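Local coordinates for lactaldehyde dehydrogenase (Escherichia coli, PDB 2IMP), which catalyses the irreversible NAD-dependent oxidation of L-lactaldehyde to L-lactate, and also oxidises glycolaldehyde, in the breakdown of L-fucose and L-rhamnose, at residues G296-F301 with L389-F394; R73-G78 with I186-I191; N303-A308 with P367-D372; A77-R82 with V103-T108. One frame throughout, in Å; residues are numbered along the deposited sequence.

Interaction 1 of 4, residues G296-F301 with L389-F394; sequences GIYDQF and LPVVAF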
loop_
_atom_site.group_PDB
_atom_site.type_symbol
_atom_site.label_atom_id
_atom_site.label_comp_id
_atom_site.label_asym_id
_atom_site.label_seq_id
_atom_site.Cartn_x
_atom_site.Cartn_y
_atom_site.Cartn_z
ATOM N N GLY A 296 -42.961 4.191 11.710
ATOM C CA GLY A 296 -42.916 3.482 12.976
ATOM C C GLY A 296 -42.476 4.275 14.192
ATOM O O GLY A 296 -43.044 4.112 15.271
ATOM N N ILE A 297 -41.472 5.132 14.030
ATOM C CA ILE A 297 -40.961 5.918 15.147
ATOM C C ILE A 297 -41.094 7.450 14.968
ATOM O O ILE A 297 -40.711 8.224 15.843
ATOM C CB ILE A 297 -39.472 5.563 15.416
ATOM C CG1 ILE A 297 -38.995 6.217 16.716
ATOM C CG2 ILE A 297 -38.604 6.018 14.243
ATOM C CD1 ILE A 297 -37.563 5.880 17.073
ATOM N N TYR A 298 -41.652 7.858 13.833
ATOM C CA TYR A 298 -41.834 9.272 13.522
ATOM C C TYR A 298 -42.282 10.153 14.711
ATOM O O TYR A 298 -41.522 10.997 15.187
ATOM C CB TYR A 298 -42.843 9.429 12.383
ATOM C CG TYR A 298 -42.929 10.838 11.836
ATOM C CD1 TYR A 298 -42.057 11.277 10.839
ATOM C CD2 TYR A 298 -43.869 11.737 12.328
ATOM C CE1 TYR A 298 -42.124 12.581 10.345
ATOM C CE2 TYR A 298 -43.942 13.042 11.844
ATOM C CZ TYR A 298 -43.068 13.457 10.855
ATOM O OH TYR A 298 -43.148 14.745 10.382
ATOM N N ASP A 299 -43.515 9.942 15.171
ATOM C CA ASP A 299 -44.061 10.712 16.283
ATOM C C ASP A 299 -43.125 10.857 17.495
ATOM O O ASP A 299 -42.902 11.961 17.983
ATOM C CB ASP A 299 -45.391 10.110 16.727
ATOM C CG ASP A 299 -46.485 10.317 15.705
ATOM O OD1 ASP A 299 -46.717 11.483 15.309
ATOM O OD2 ASP A 299 -47.113 9.318 15.301
ATOM N N GLN A 300 -42.597 9.741 17.980
ATOM C CA GLN A 300 -41.671 9.799 19.097
ATOM C C GLN A 300 -40.437 10.676 18.782
ATOM O O GLN A 300 -40.091 11.580 19.544
ATOM C CB GLN A 300 -41.189 8.396 19.463
ATOM C CG GLN A 300 -42.137 7.585 20.321
ATOM C CD GLN A 300 -41.590 6.198 20.605
ATOM O OE1 GLN A 300 -41.509 5.357 19.710
ATOM N NE2 GLN A 300 -41.194 5.959 21.852
ATOM N N PHE A 301 -39.799 10.393 17.648
ATOM C CA PHE A 301 -38.617 11.134 17.228
ATOM C C PHE A 301 -38.837 12.654 17.086
ATOM O O PHE A 301 -38.087 13.448 17.650
ATOM C CB PHE A 301 -38.082 10.584 15.900
ATOM C CG PHE A 301 -36.824 11.268 15.435
ATOM C CD1 PHE A 301 -35.596 10.956 16.007
ATOM C CD2 PHE A 301 -36.875 12.260 14.464
ATOM C CE1 PHE A 301 -34.440 11.633 15.628
ATOM C CE2 PHE A 301 -35.725 12.941 14.080
ATOM C CZ PHE A 301 -34.507 12.624 14.661
ATOM N N LEU A 389 -33.951 22.646 10.289
ATOM C CA LEU A 389 -34.025 21.195 10.146
ATOM C C LEU A 389 -35.315 20.670 9.481
ATOM O O LEU A 389 -36.354 20.543 10.131
ATOM C CB LEU A 389 -33.874 20.508 11.507
ATOM C CG LEU A 389 -32.512 20.544 12.200
ATOM C CD1 LEU A 389 -32.592 19.760 13.497
ATOM C CD2 LEU A 389 -31.451 19.947 11.290
ATOM N N PRO A 390 -35.253 20.371 8.176
ATOM C CA PRO A 390 -36.425 19.861 7.464
ATOM C C PRO A 390 -36.583 18.354 7.746
ATOM O O PRO A 390 -35.613 17.599 7.671
ATOM C CB PRO A 390 -36.086 20.143 6.009
ATOM C CG PRO A 390 -34.601 19.913 5.983
ATOM C CD PRO A 390 -34.140 20.624 7.241
ATOM N N VAL A 391 -37.795 17.932 8.083
ATOM C CA VAL A 391 -38.038 16.525 8.364
ATOM C C VAL A 391 -38.983 15.841 7.363
ATOM O O VAL A 391 -40.059 16.351 7.052
ATOM C CB VAL A 391 -38.604 16.317 9.787
ATOM C CG1 VAL A 391 -38.756 14.828 10.065
ATOM C CG2 VAL A 391 -37.685 16.960 10.817
ATOM N N VAL A 392 -38.555 14.689 6.869
ATOM C CA VAL A 392 -39.333 13.930 5.911
ATOM C C VAL A 392 -39.552 12.475 6.336
ATOM O O VAL A 392 -38.596 11.756 6.647
ATOM C CB VAL A 392 -38.654 13.951 4.516
ATOM C CG1 VAL A 392 -39.427 13.081 3.533
ATOM C CG2 VAL A 392 -38.573 15.377 4.009
ATOM N N ALA A 393 -40.810 12.056 6.361
ATOM C CA ALA A 393 -41.128 10.696 6.743
ATOM C C ALA A 393 -41.000 9.710 5.578
ATOM O O ALA A 393 -41.108 10.102 4.422
ATOM C CB ALA A 393 -42.535 10.635 7.330
ATOM N N PHE A 394 -40.752 8.445 5.895
ATOM C CA PHE A 394 -40.630 7.415 4.878
ATOM C C PHE A 394 -41.083 6.032 5.372
ATOM O O PHE A 394 -41.181 5.804 6.577
ATOM C CB PHE A 394 -39.183 7.342 4.361
ATOM C CG PHE A 394 -38.196 6.778 5.355
ATOM C CD1 PHE A 394 -38.001 5.406 5.460
ATOM C CD2 PHE A 394 -37.468 7.623 6.186
ATOM C CE1 PHE A 394 -37.092 4.882 6.375
ATOM C CE2 PHE A 394 -36.557 7.109 7.107
ATOM C CZ PHE A 394 -36.370 5.737 7.203
HETATM O O HOH W 1 -42.440 15.117 8.034
#
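Val391 is the first residue of strand segment 389-394 to meet Tyr298, the aromatic side chain that spans the gap from the start of helix 298-310. Its CG1 methyl lies 4.1 Å from CE1 of the tyrosine, on an oblique approach. The backbone of the same valine adds a polar link: a water donates to Val391 O at 2.9 Å and is also hydrogen-bonded to Tyr298 OH at 2.5 Å. The phenol oxygen is thus tied through one solvent molecule to the strand its ring touches. Val392 turns its side chain to the other face of the sheet, and Ala393 brings the chain back to the ring. There the CB methyl sits 3.6 Å from Tyr298 CD1 and equally near CE1, so CD1 and CE1, one flank of the ring, meet methyls from two alternate strand residues obliquely. With CG anti to the backbone N (chi1 -171°), the ring is carried off the first helical turn toward the strand. Helix 298-310 packs here on the mixed, largely parallel sheet of the catalytic-cysteine part of the aldehyde dehydrogenase fold: Tyr298 also touches Leu371 of strand 368-371, and Phe301 packs on strand 290-294 and helix 266-274.

Interaction 2 of 4, residues R73-G78 with I186-I191; sequences RKISAG and IAFAKI. With SO4 (sulfate ion), chain C.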
loop_
_atom_site.group_PDB
_atom_site.type_symbol
_atom_site.label_atom_id
_atom_site.label_comp_id
_atom_site.label_asym_id
_atom_site.label_seq_id
_atom_site.Cartn_x
_atom_site.Cartn_y
_atom_site.Cartn_z
ATOM N N ARG A 73 6.072 21.483 13.198
ATOM C CA ARG A 73 5.901 21.317 14.641
ATOM C C ARG A 73 6.116 22.627 15.421
ATOM O O ARG A 73 5.485 22.855 16.450
ATOM C CB ARG A 73 6.845 20.234 15.166
ATOM C CG ARG A 73 6.299 18.840 14.944
ATOM C CD ARG A 73 7.359 17.765 15.053
ATOM N NE ARG A 73 6.767 16.467 14.741
ATOM C CZ ARG A 73 7.434 15.426 14.254
ATOM N NH1 ARG A 73 8.740 15.515 14.014
ATOM N NH2 ARG A 73 6.786 14.293 13.995
ATOM N N LYS A 74 7.016 23.469 14.925
ATOM C CA LYS A 74 7.246 24.755 15.558
ATOM C C LYS A 74 6.005 25.639 15.430
ATOM O O LYS A 74 5.670 26.395 16.342
ATOM C CB LYS A 74 8.446 25.462 14.924
ATOM C CG LYS A 74 9.767 24.791 15.241
ATOM C CD LYS A 74 10.924 25.475 14.551
ATOM C CE LYS A 74 12.230 24.773 14.884
ATOM N NZ LYS A 74 13.370 25.380 14.132
ATOM N N ILE A 75 5.329 25.526 14.288
ATOM C CA ILE A 75 4.118 26.295 14.073
ATOM C C ILE A 75 2.966 25.841 14.995
ATOM O O ILE A 75 2.293 26.664 15.609
ATOM C CB ILE A 75 3.656 26.222 12.597
ATOM C CG1 ILE A 75 4.686 26.916 11.704
ATOM C CG2 ILE A 75 2.283 26.884 12.446
ATOM C CD1 ILE A 75 4.438 26.756 10.219
ATOM N N SER A 76 2.753 24.531 15.089
ATOM C CA SER A 76 1.707 24.032 15.966
ATOM C C SER A 76 1.968 24.442 17.421
ATOM O O SER A 76 1.049 24.822 18.142
ATOM C CB SER A 76 1.597 22.505 15.876
ATOM O OG SER A 76 2.757 21.879 16.392
ATOM N N ALA A 77 3.230 24.357 17.837
ATOM C CA ALA A 77 3.599 24.760 19.184
ATOM C C ALA A 77 3.319 26.262 19.416
ATOM O O ALA A 77 2.927 26.671 20.505
ATOM C CB ALA A 77 5.072 24.457 19.439
ATOM N N GLY A 78 3.516 27.060 18.369
ATOM C CA GLY A 78 3.255 28.485 18.468
ATOM C C GLY A 78 1.760 28.716 18.621
ATOM O O GLY A 78 1.324 29.602 19.363
ATOM N N ILE A 186 -4.274 36.165 10.113
ATOM C CA ILE A 186 -3.177 37.075 10.393
ATOM C C ILE A 186 -2.384 36.556 11.600
ATOM O O ILE A 186 -1.161 36.595 11.621
ATOM C CB ILE A 186 -3.690 38.514 10.702
ATOM C CG1 ILE A 186 -4.098 39.211 9.404
ATOM C CG2 ILE A 186 -2.599 39.326 11.421
ATOM C CD1 ILE A 186 -2.945 39.449 8.454
ATOM N N ALA A 187 -3.114 36.067 12.598
ATOM C CA ALA A 187 -2.475 35.505 13.772
ATOM C C ALA A 187 -1.628 34.266 13.381
ATOM O O ALA A 187 -0.548 34.034 13.922
ATOM C CB ALA A 187 -3.525 35.130 14.810
ATOM N N PHE A 188 -2.134 33.491 12.425
ATOM C CA PHE A 188 -1.386 32.333 11.950
ATOM C C PHE A 188 -0.075 32.782 11.286
ATOM O O PHE A 188 0.980 32.189 11.508
ATOM C CB PHE A 188 -2.224 31.517 10.951
ATOM C CG PHE A 188 -1.589 30.204 10.557
ATOM C CD1 PHE A 188 -0.501 30.167 9.689
ATOM C CD2 PHE A 188 -2.083 29.005 11.060
ATOM C CE1 PHE A 188 0.090 28.950 9.333
ATOM C CE2 PHE A 188 -1.499 27.785 10.711
ATOM C CZ PHE A 188 -0.414 27.759 9.844
ATOM N N ALA A 189 -0.162 33.840 10.480
ATOM C CA ALA A 189 1.015 34.382 9.810
ATOM C C ALA A 189 2.076 34.921 10.805
ATOM O O ALA A 189 3.281 34.763 10.592
ATOM C CB ALA A 189 0.604 35.486 8.834
ATOM N N LYS A 190 1.610 35.560 11.877
ATOM C CA LYS A 190 2.525 36.072 12.888
ATOM C C LYS A 190 3.354 34.944 13.521
ATOM O O LYS A 190 4.542 35.110 13.801
ATOM C CB LYS A 190 1.755 36.817 13.983
ATOM C CG LYS A 190 1.123 38.124 13.532
ATOM C CD LYS A 190 0.357 38.777 14.684
ATOM C CE LYS A 190 -0.247 40.122 14.280
ATOM N NZ LYS A 190 -0.941 40.779 15.431
ATOM N N ILE A 191 2.707 33.802 13.743
ATOM C CA ILE A 191 3.399 32.644 14.296
ATOM C C ILE A 191 4.470 32.131 13.312
ATOM O O ILE A 191 5.600 31.833 13.698
ATOM C CB ILE A 191 2.396 31.518 14.635
ATOM C CG1 ILE A 191 1.556 31.945 15.847
ATOM C CG2 ILE A 191 3.141 30.203 14.913
ATOM C CD1 ILE A 191 0.355 31.069 16.116
HETATM S S SO4 C . 11.487 18.212 15.884
HETATM O O1 SO4 C . 10.157 18.754 16.229
HETATM O O2 SO4 C . 11.426 17.565 14.559
HETATM O O3 SO4 C . 12.474 19.307 15.851
HETATM O O4 SO4 C . 11.887 17.218 16.899
#
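Apolar packing carries the contact between Ile75 and Gly78 on one helix and Phe188 and Ile191 on the other. Ile75 CG2 meets the end of the Phe188 ring, 3.8 Å from CZ, and the two side chains cross at about a right angle. The same methyl is 4.2 Å from Ile191 CG2. With CG2 anti to the backbone N (chi1 -70°, measured to CG1), Ile191 directs this branch at the backbone of the facing helix, 3.7 Å from Ile75 O. Its other end, CD1, reaches Gly78 O, also at 3.7 Å. The absence of a side chain at Gly78 matters here, since a beta carbon would collide with Ile191 CG2. Helices 65-81 and 183-195 pack with segment axes 9.9 Å apart and 125° between the segments' N-to-C directions; both belong to the NAD-binding domain of the aldehyde dehydrogenase fold, and the Phe188 side chain is about 8 Å from that of Leu150, an NAD-binding residue. The polar contacts lie away from this interface. Arg73 NH1 makes a weak hydrogen bond of 3.4 Å to sulfate O2, which lies at the guanidinium edge, and NH2 forms a salt bridge with Glu117 of a neighbouring subunit. A leucine in place of Arg73 would probably cost the glutamate this salt bridge across the subunit boundary and the sulfate its weak bond. Ser70 OG also binds the sulfate, probably a crystallisation ion.

Interaction 3 of 4, residues N303-A308 with P367-D372; sequences NRLGEA and PTLLLD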
loop_
_atom_site.group_PDB
_atom_site.type_symbol
_atom_site.label_atom_id
_atom_site.label_comp_id
_atom_site.label_asym_id
_atom_site.label_seq_id
_atom_site.Cartn_x
_atom_site.Cartn_y
_atom_site.Cartn_z
ATOM N N ASN A 303 -41.018 14.601 18.419
ATOM C CA ASN A 303 -41.244 15.236 19.713
ATOM C C ASN A 303 -39.938 15.469 20.499
ATOM O O ASN A 303 -39.659 16.584 20.937
ATOM C CB ASN A 303 -42.215 14.403 20.557
ATOM C CG ASN A 303 -43.664 14.611 20.151
ATOM O OD1 ASN A 303 -44.184 15.731 20.214
ATOM N ND2 ASN A 303 -44.327 13.536 19.732
ATOM N N ARG A 304 -39.150 14.412 20.671
ATOM C CA ARG A 304 -37.884 14.555 21.373
ATOM C C ARG A 304 -36.967 15.571 20.687
ATOM O O ARG A 304 -36.310 16.373 21.348
ATOM C CB ARG A 304 -37.165 13.208 21.487
ATOM C CG ARG A 304 -37.841 12.233 22.436
ATOM C CD ARG A 304 -36.932 11.060 22.776
ATOM N NE ARG A 304 -37.597 10.097 23.651
ATOM C CZ ARG A 304 -37.016 9.012 24.154
ATOM N NH1 ARG A 304 -35.746 8.743 23.873
ATOM N NH2 ARG A 304 -37.705 8.190 24.934
ATOM N N LEU A 305 -36.942 15.530 19.358
ATOM C CA LEU A 305 -36.130 16.468 18.597
ATOM C C LEU A 305 -36.621 17.915 18.780
ATOM O O LEU A 305 -35.822 18.848 18.891
ATOM C CB LEU A 305 -36.138 16.096 17.107
ATOM C CG LEU A 305 -35.286 16.961 16.166
ATOM C CD1 LEU A 305 -33.832 16.940 16.616
ATOM C CD2 LEU A 305 -35.408 16.451 14.739
ATOM N N GLY A 306 -37.942 18.074 18.822
ATOM C CA GLY A 306 -38.525 19.389 19.015
ATOM C C GLY A 306 -38.145 19.942 20.377
ATOM O O GLY A 306 -37.819 21.122 20.513
ATOM N N GLU A 307 -38.191 19.088 21.395
ATOM C CA GLU A 307 -37.826 19.508 22.742
ATOM C C GLU A 307 -36.338 19.889 22.850
ATOM O O GLU A 307 -35.976 20.842 23.541
ATOM C CB GLU A 307 -38.147 18.400 23.749
ATOM C CG GLU A 307 -39.633 18.123 23.909
ATOM C CD GLU A 307 -39.911 16.917 24.783
ATOM O OE1 GLU A 307 -39.439 16.898 25.942
ATOM O OE2 GLU A 307 -40.603 15.987 24.309
ATOM N N ALA A 308 -35.493 19.133 22.155
ATOM C CA ALA A 308 -34.064 19.407 22.158
ATOM C C ALA A 308 -33.734 20.777 21.548
ATOM O O ALA A 308 -32.886 21.505 22.055
ATOM C CB ALA A 308 -33.320 18.307 21.403
ATOM N N PRO A 367 -33.551 28.540 16.039
ATOM C CA PRO A 367 -33.520 27.143 15.623
ATOM C C PRO A 367 -34.914 26.849 15.035
ATOM O O PRO A 367 -35.933 27.033 15.703
ATOM C CB PRO A 367 -33.265 26.405 16.932
ATOM C CG PRO A 367 -32.377 27.353 17.661
ATOM C CD PRO A 367 -33.058 28.685 17.421
ATOM N N THR A 368 -34.944 26.411 13.787
ATOM C CA THR A 368 -36.208 26.146 13.129
ATOM C C THR A 368 -36.443 24.685 12.730
ATOM O O THR A 368 -35.589 24.046 12.121
ATOM C CB THR A 368 -36.341 27.033 11.883
ATOM O OG1 THR A 368 -36.253 28.408 12.276
ATOM C CG2 THR A 368 -37.665 26.785 11.179
ATOM N N LEU A 369 -37.609 24.174 13.102
ATOM C CA LEU A 369 -37.989 22.811 12.778
ATOM C C LEU A 369 -39.170 22.756 11.794
ATOM O O LEU A 369 -40.260 23.244 12.095
ATOM C CB LEU A 369 -38.355 22.052 14.053
ATOM C CG LEU A 369 -38.840 20.615 13.862
ATOM C CD1 LEU A 369 -37.774 19.801 13.146
ATOM C CD2 LEU A 369 -39.166 20.004 15.213
ATOM N N LEU A 370 -38.936 22.177 10.623
ATOM C CA LEU A 370 -39.977 22.070 9.615
ATOM C C LEU A 370 -40.479 20.636 9.388
ATOM O O LEU A 370 -39.691 19.721 9.144
ATOM C CB LEU A 370 -39.483 22.659 8.290
ATOM C CG LEU A 370 -38.998 24.112 8.356
ATOM C CD1 LEU A 370 -38.515 24.556 6.983
ATOM C CD2 LEU A 370 -40.125 25.010 8.842
ATOM N N LEU A 371 -41.792 20.454 9.491
ATOM C CA LEU A 371 -42.389 19.144 9.289
ATOM C C LEU A 371 -43.226 19.049 7.993
ATOM O O LEU A 371 -43.369 20.028 7.267
ATOM C CB LEU A 371 -43.248 18.768 10.503
ATOM C CG LEU A 371 -42.571 18.851 11.881
ATOM C CD1 LEU A 371 -43.484 18.219 12.934
ATOM C CD2 LEU A 371 -41.224 18.133 11.858
ATOM N N ASP A 372 -43.770 17.871 7.722
ATOM C CA ASP A 372 -44.553 17.670 6.509
ATOM C C ASP A 372 -43.852 18.189 5.241
ATOM O O ASP A 372 -44.492 18.678 4.310
ATOM C CB ASP A 372 -45.928 18.328 6.640
ATOM C CG ASP A 372 -46.775 17.687 7.717
ATOM O OD1 ASP A 372 -46.780 16.438 7.797
ATOM O OD2 ASP A 372 -47.438 18.425 8.477
#
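Leu369 leaves the strand toward helix segment 303-308 and divides its two methyls between neighbouring residues there. CD2 lies 3.9 Å from Gly306 CA, resting on the bare backbone of the helix, while CD1 meets Leu305 CD2 more loosely, at 4.4 Å. The fork is aimed by the first torsion: CG lies anti to the backbone N (chi1 177°), and chi2 of 58° spreads the methyls so that each has its own neighbour. Leu305 has nearly the same pair of torsions and comes from the helix side, at a slant to it, so the two leucines touch through single methyls at their ends. Gly306 needs no side chain; its alpha carbon itself forms the surface under the leucine, and the nearest pair of alpha carbons, Gly306 CA and Leu369 CA, 7.1 Å apart, lies at this point. The contact is small, with 94 Å² buried in all: purely apolar helix-on-sheet packing in the aldehyde dehydrogenase fold, away from the substrate and cofactor sites. Leu305 also touches Val274 of helix 266-274, and Leu369 touches Met309 further along helix 298-310. Strand 368-371 runs antiparallel to 350-353, where Leu369 packs on Ala352, and parallel to 388-394.

Interaction 4 of 4, residues A77-R82 with V103-T108; sequences AGIRER and VEVAFT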
loop_
_atom_site.group_PDB
_atom_site.type_symbol
_atom_site.label_atom_id
_atom_site.label_comp_id
_atom_site.label_asym_id
_atom_site.label_seq_id
_atom_site.Cartn_x
_atom_site.Cartn_y
_atom_site.Cartn_z
ATOM N N ALA A 77 3.230 24.357 17.837
ATOM C CA ALA A 77 3.599 24.760 19.184
ATOM C C ALA A 77 3.319 26.262 19.416
ATOM O O ALA A 77 2.927 26.671 20.505
ATOM C CB ALA A 77 5.072 24.457 19.439
ATOM N N GLY A 78 3.516 27.060 18.369
ATOM C CA GLY A 78 3.255 28.485 18.468
ATOM C C GLY A 78 1.760 28.716 18.621
ATOM O O GLY A 78 1.324 29.602 19.363
ATOM N N ILE A 79 0.967 27.910 17.915
ATOM C CA ILE A 79 -0.484 28.011 17.997
ATOM C C ILE A 79 -1.033 27.686 19.410
ATOM O O ILE A 79 -1.875 28.418 19.943
ATOM C CB ILE A 79 -1.161 27.073 16.967
ATOM C CG1 ILE A 79 -0.916 27.604 15.549
ATOM C CG2 ILE A 79 -2.652 26.933 17.283
ATOM C CD1 ILE A 79 -1.398 26.668 14.441
ATOM N N ARG A 80 -0.553 26.593 20.001
ATOM C CA ARG A 80 -0.995 26.232 21.340
ATOM C C ARG A 80 -0.665 27.333 22.378
ATOM O O ARG A 80 -1.444 27.589 23.293
ATOM C CB ARG A 80 -0.369 24.900 21.773
ATOM C CG ARG A 80 -0.813 23.711 20.928
ATOM C CD ARG A 80 -0.425 22.374 21.563
ATOM N NE ARG A 80 -0.844 21.246 20.732
ATOM C CZ ARG A 80 -0.094 20.688 19.786
ATOM N NH1 ARG A 80 1.132 21.143 19.552
ATOM N NH2 ARG A 80 -0.580 19.689 19.057
ATOM N N GLU A 81 0.489 27.975 22.208
ATOM C CA GLU A 81 0.903 29.063 23.093
ATOM C C GLU A 81 -0.063 30.276 23.048
ATOM O O GLU A 81 -0.252 30.976 24.039
ATOM C CB GLU A 81 2.312 29.538 22.721
ATOM C CG GLU A 81 3.440 28.658 23.230
ATOM C CD GLU A 81 4.778 29.018 22.605
ATOM O OE1 GLU A 81 5.117 30.221 22.579
ATOM O OE2 GLU A 81 5.493 28.101 22.142
ATOM N N ARG A 82 -0.657 30.501 21.883
ATOM C CA ARG A 82 -1.594 31.600 21.695
ATOM C C ARG A 82 -3.061 31.144 21.522
ATOM O O ARG A 82 -3.901 31.910 21.048
ATOM C CB ARG A 82 -1.184 32.420 20.472
ATOM C CG ARG A 82 0.210 32.989 20.574
ATOM C CD ARG A 82 0.590 33.798 19.348
ATOM N NE ARG A 82 1.837 34.513 19.592
ATOM C CZ ARG A 82 2.328 35.469 18.810
ATOM N NH1 ARG A 82 1.686 35.840 17.712
ATOM N NH2 ARG A 82 3.455 36.077 19.150
ATOM N N VAL A 103 -12.060 24.351 20.574
ATOM C CA VAL A 103 -11.830 23.053 19.969
ATOM C C VAL A 103 -11.143 23.186 18.592
ATOM O O VAL A 103 -10.161 22.497 18.309
ATOM C CB VAL A 103 -13.153 22.267 19.818
ATOM C CG1 VAL A 103 -12.934 21.029 18.964
ATOM C CG2 VAL A 103 -13.662 21.853 21.198
ATOM N N GLU A 104 -11.655 24.090 17.758
ATOM C CA GLU A 104 -11.042 24.299 16.454
ATOM C C GLU A 104 -9.528 24.608 16.554
ATOM O O GLU A 104 -8.720 24.025 15.835
ATOM C CB GLU A 104 -11.727 25.440 15.699
ATOM C CG GLU A 104 -11.203 25.580 14.274
ATOM C CD GLU A 104 -11.802 26.750 13.513
ATOM O OE1 GLU A 104 -12.845 27.280 13.949
ATOM O OE2 GLU A 104 -11.231 27.129 12.469
ATOM N N VAL A 105 -9.164 25.525 17.449
ATOM C CA VAL A 105 -7.759 25.876 17.633
ATOM C C VAL A 105 -6.891 24.682 18.097
ATOM O O VAL A 105 -5.838 24.405 17.524
ATOM C CB VAL A 105 -7.603 27.045 18.636
ATOM C CG1 VAL A 105 -6.116 27.294 18.935
ATOM C CG2 VAL A 105 -8.237 28.311 18.052
ATOM N N ALA A 106 -7.349 23.985 19.135
ATOM C CA ALA A 106 -6.622 22.821 19.620
ATOM C C ALA A 106 -6.518 21.718 18.533
ATOM O O ALA A 106 -5.465 21.114 18.345
ATOM C CB ALA A 106 -7.301 22.271 20.862
ATOM N N PHE A 107 -7.621 21.488 17.824
ATOM C CA PHE A 107 -7.652 20.497 16.751
ATOM C C PHE A 107 -6.683 20.856 15.603
ATOM O O PHE A 107 -6.008 19.987 15.052
ATOM C CB PHE A 107 -9.074 20.369 16.188
ATOM C CG PHE A 107 -9.221 19.302 15.131
ATOM C CD1 PHE A 107 -9.161 17.954 15.469
ATOM C CD2 PHE A 107 -9.430 19.647 13.797
ATOM C CE1 PHE A 107 -9.302 16.960 14.485
ATOM C CE2 PHE A 107 -9.572 18.660 12.806
ATOM C CZ PHE A 107 -9.511 17.323 13.151
ATOM N N THR A 108 -6.639 22.143 15.257
ATOM C CA THR A 108 -5.750 22.618 14.213
ATOM C C THR A 108 -4.267 22.308 14.528
ATOM O O THR A 108 -3.512 21.866 13.659
ATOM C CB THR A 108 -5.937 24.138 13.992
ATOM O OG1 THR A 108 -7.270 24.381 13.535
ATOM C CG2 THR A 108 -4.963 24.664 12.950
HETATM O O HOH W 2 -3.713 21.063 20.638
#
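In Ile79 the CG2 branch is anti to the backbone N, with CG1 anti to the carbonyl carbon (chi1 -70°), and this sends CG2 and the extended CD1 end toward different residues of helix segment 103-108. Val105 answers with CG1, likewise anti to its N (chi1 174°), and the two methyls come within 3.9 Å as the side chains meet at a slant. Ile79 CG2 is also 4.1 Å from Val105 O, while CD1 makes a looser contact with Thr108 CG2 at 4.4 Å. Thr108 can offer that methyl because its hydroxyl is turned back to its own helix: OG1 donates to Glu104 O over 2.7 Å, from above the carbonyl plane. Thr108 N bonds to the same oxygen from the other face, so Glu104 O is gripped by two donors. Beside the apolar patch a water bridges the helices, accepting from Arg80 NE at 2.9 Å and donating to Ala106 O at the same distance. Arg80 NH2 forms salt bridges with Asp110 and Asp113 of helix 98-116. Ile79 also touches Phe188 and Ile191 of helix 183-195, and Thr108 touches helix 155-168. This is buried helix-to-helix packing within the aldehyde dehydrogenase fold, close to the catalytic centre: the Thr108 side chain is about 8 Å from that of the lactate-binding Arg161 and about 10 Å from the bound lactic acid.

In the fold
The four contacts form two pairs. Interactions 2 and 4, with centres 9 Å apart, both use helix 65-81 and share Ala77 and Gly78; they meet where Phe188 CE2 lies 3.9 Å from Ile79 CD1. Interactions 1 and 3, with centres 10 Å apart, use parts of helix 298-310 about two turns apart against neighbouring parallel strands, and Val391 N to Leu370 O, 2.8 Å, is a probable hydrogen bond between them. Interactions 1 and 2 stand 46 Å apart, centre to centre. Interactions 2 and 4 lie near the cofactor site, Phe188 about 8 Å from Leu150 between side chains, and the Thr108 side chain of interaction 4 comes within about 10 Å of the lactic acid; 1 and 3 lie away.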